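Local coordinates for protein chintase (Rhizomucor miehei, PDB 5YUQ) that hydrolyses the beta-1,4 linkages of chitin as a family 18 glycosyl hydrolase, probably in an active site shaped as a tunnel, at residues A126-L131 / A152-E157. Numbering follows the deposited sequence.
Sequences ANYLKL and APFNDE
Tyr128 and Phe154 bring together a helix and a loop: 126-131 is regular alpha-helix, with backbone bonds such as Lys130 N to Ala126 O (3.0 Å), while 152-157 is irregular and largely extended, and no hydrogen bond joins 126-131 to 152-157. Between these segments the contact is a single aromatic pair, both members buried. The tyrosine turns one ring edge toward a face of the phenylalanine in an edge-to-face stack, the planes at 60° and the centroids 5.3 Å apart. Tyr128 CE2 lies 3.7 Å from Phe154 CZ and 3.9 Å from Phe154 CE1. Tyr128 CD2 stands over one face of Phe154, offset toward the rim, 4.1 Å from Phe154 CZ. Phe154 leaves the loop with CG anti to its own carbonyl carbon (chi1 -63°), which sends the ring out toward the helix, where the two side chains cross at about a right angle.

The phenol oxygen fixes the tyrosine at its far end. Tyr128 OH is hydrogen-bonded to Trp106 N, just past strand 101-105, and to Thr147 OG1 on strand 144-149, so this buried hydroxyl is satisfied and the far end of the ring is held in place. Trp106 adds a second edge-to-face partner for Tyr128, and Trp169 and Trp218 meet Phe154, making an aromatic cluster. In the TIM barrel of this family, the pair, together with a hydrogen bond between Thr125 OG1 and Asn155 O, ties helix 124-139 to the loop that follows strand 144-149, with Phe154 resting on Thr147 and Val149 of that strand and Leu131 facing helices 73-78 and 80-97.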
loop_
_atom_site.group_PDB
_atom_site.type_symbol
_atom_site.label_atom_id
_atom_site.label_comp_id
_atom_site.label_asym_id
_atom_site.label_seq_id
_atom_site.Cartn_x
_atom_site.Cartn_y
_atom_site.Cartn_z
ATOM N N ALA A 126 -8.572 -16.473 9.643
ATOM C CA ALA A 126 -9.962 -16.795 9.966
ATOM C C ALA A 126 -10.552 -15.724 10.887
ATOM O O ALA A 126 -11.718 -15.341 10.752
ATOM C CB ALA A 126 -10.049 -18.170 10.621
ATOM N N ASN A 127 -9.740 -15.255 11.831
ATOM C CA ASN A 127 -10.194 -14.260 12.797
ATOM C C ASN A 127 -10.403 -12.903 12.146
ATOM O O ASN A 127 -11.282 -12.142 12.547
ATOM C CB ASN A 127 -9.196 -14.139 13.956
ATOM C CG ASN A 127 -9.216 -15.351 14.869
ATOM O OD1 ASN A 127 -10.160 -16.149 14.850
ATOM N ND2 ASN A 127 -8.182 -15.484 15.686
ATOM N N TYR A 128 -9.583 -12.606 11.142
ATOM C CA TYR A 128 -9.729 -11.383 10.360
ATOM C C TYR A 128 -11.083 -11.386 9.676
ATOM O O TYR A 128 -11.803 -10.390 9.686
ATOM C CB TYR A 128 -8.643 -11.338 9.290
ATOM C CG TYR A 128 -8.189 -9.985 8.799
ATOM C CD1 TYR A 128 -8.656 -8.795 9.348
ATOM C CD2 TYR A 128 -7.267 -9.912 7.770
ATOM C CE1 TYR A 128 -8.181 -7.554 8.874
ATOM C CE2 TYR A 128 -6.792 -8.693 7.294
ATOM C CZ TYR A 128 -7.262 -7.525 7.841
ATOM O OH TYR A 128 -6.770 -6.340 7.353
ATOM N N LEU A 129 -11.442 -12.519 9.078
ATOM C CA LEU A 129 -12.754 -12.637 8.451
ATOM C C LEU A 129 -13.863 -12.512 9.488
ATOM O O LEU A 129 -14.870 -11.845 9.242
ATOM C CB LEU A 129 -12.880 -13.953 7.674
ATOM C CG LEU A 129 -14.230 -14.161 6.977
ATOM C CD1 LEU A 129 -14.558 -12.957 6.103
ATOM C CD2 LEU A 129 -14.185 -15.425 6.149
ATOM N N LYS A 130 -13.665 -13.126 10.653
ATOM C CA LYS A 130 -14.641 -13.000 11.730
ATOM C C LYS A 130 -14.852 -11.531 12.074
ATOM O O LYS A 130 -15.976 -11.095 12.303
ATOM C CB LYS A 130 -14.191 -13.766 12.970
ATOM C CG LYS A 130 -15.354 -14.210 13.825
ATOM C CD LYS A 130 -14.910 -15.112 14.963
ATOM C CE LYS A 130 -16.129 -15.644 15.720
ATOM N NZ LYS A 130 -15.805 -16.163 17.087
ATOM N N LEU A 131 -13.765 -10.774 12.095
ATOM C CA LEU A 131 -13.853 -9.343 12.347
ATOM C C LEU A 131 -14.693 -8.631 11.295
ATOM O O LEU A 131 -15.556 -7.826 11.633
ATOM C CB LEU A 131 -12.453 -8.735 12.415
ATOM C CG LEU A 131 -12.381 -7.210 12.522
ATOM C CD1 LEU A 131 -13.112 -6.730 13.759
ATOM C CD2 LEU A 131 -10.921 -6.800 12.564
ATOM N N ALA A 152 0.111 -11.582 -2.171
ATOM C CA ALA A 152 -0.415 -12.939 -2.225
ATOM C C ALA A 152 -1.486 -13.069 -1.161
ATOM O O ALA A 152 -1.445 -12.363 -0.150
ATOM C CB ALA A 152 0.702 -13.954 -1.989
ATOM N N PRO A 153 -2.419 -13.990 -1.384
ATOM C CA PRO A 153 -3.488 -14.162 -0.398
ATOM C C PRO A 153 -3.048 -14.358 1.044
ATOM O O PRO A 153 -2.011 -14.920 1.264
ATOM C CB PRO A 153 -4.268 -15.396 -0.919
ATOM C CG PRO A 153 -4.057 -15.387 -2.348
ATOM C CD PRO A 153 -2.671 -14.720 -2.606
ATOM N N PHE A 154 -3.873 -13.946 1.989
ATOM C CA PHE A 154 -3.549 -14.028 3.412
ATOM C C PHE A 154 -3.015 -15.393 3.826
ATOM O O PHE A 154 -3.481 -16.431 3.340
ATOM C CB PHE A 154 -4.794 -13.755 4.243
ATOM C CG PHE A 154 -5.363 -12.378 4.063
ATOM C CD1 PHE A 154 -4.562 -11.253 4.205
ATOM C CD2 PHE A 154 -6.712 -12.213 3.772
ATOM C CE1 PHE A 154 -5.108 -9.978 4.048
ATOM C CE2 PHE A 154 -7.260 -10.954 3.624
ATOM C CZ PHE A 154 -6.461 -9.839 3.768
ATOM N N ASN A 155 -2.049 -15.377 4.738
ATOM C CA ASN A 155 -1.434 -16.608 5.233
ATOM C C ASN A 155 -2.391 -17.535 5.953
ATOM O O ASN A 155 -3.238 -17.104 6.736
ATOM C CB ASN A 155 -0.282 -16.288 6.181
ATOM C CG ASN A 155 0.943 -15.783 5.466
ATOM O OD1 ASN A 155 1.018 -15.806 4.233
ATOM N ND2 ASN A 155 1.930 -15.338 6.235
ATOM N N ASP A 156 -2.219 -18.830 5.711
ATOM C CA ASP A 156 -3.007 -19.823 6.420
ATOM C C ASP A 156 -2.366 -20.156 7.764
ATOM O O ASP A 156 -1.483 -19.433 8.243
ATOM C CB ASP A 156 -3.228 -21.074 5.563
ATOM C CG ASP A 156 -1.945 -21.813 5.239
ATOM O OD1 ASP A 156 -0.910 -21.609 5.908
ATOM O OD2 ASP A 156 -1.982 -22.635 4.299
ATOM N N GLU A 157 -2.811 -21.257 8.355
ATOM C CA GLU A 157 -2.355 -21.665 9.678
ATOM C C GLU A 157 -0.866 -21.993 9.707
ATOM O O GLU A 157 -0.254 -21.991 10.770
ATOM C CB GLU A 157 -3.159 -22.881 10.168
ATOM C CG GLU A 157 -4.665 -22.662 10.337
ATOM C CD GLU A 157 -5.451 -22.813 9.042
ATOM O OE1 GLU A 157 -4.833 -23.028 7.965
ATOM O OE2 GLU A 157 -6.703 -22.712 9.109
#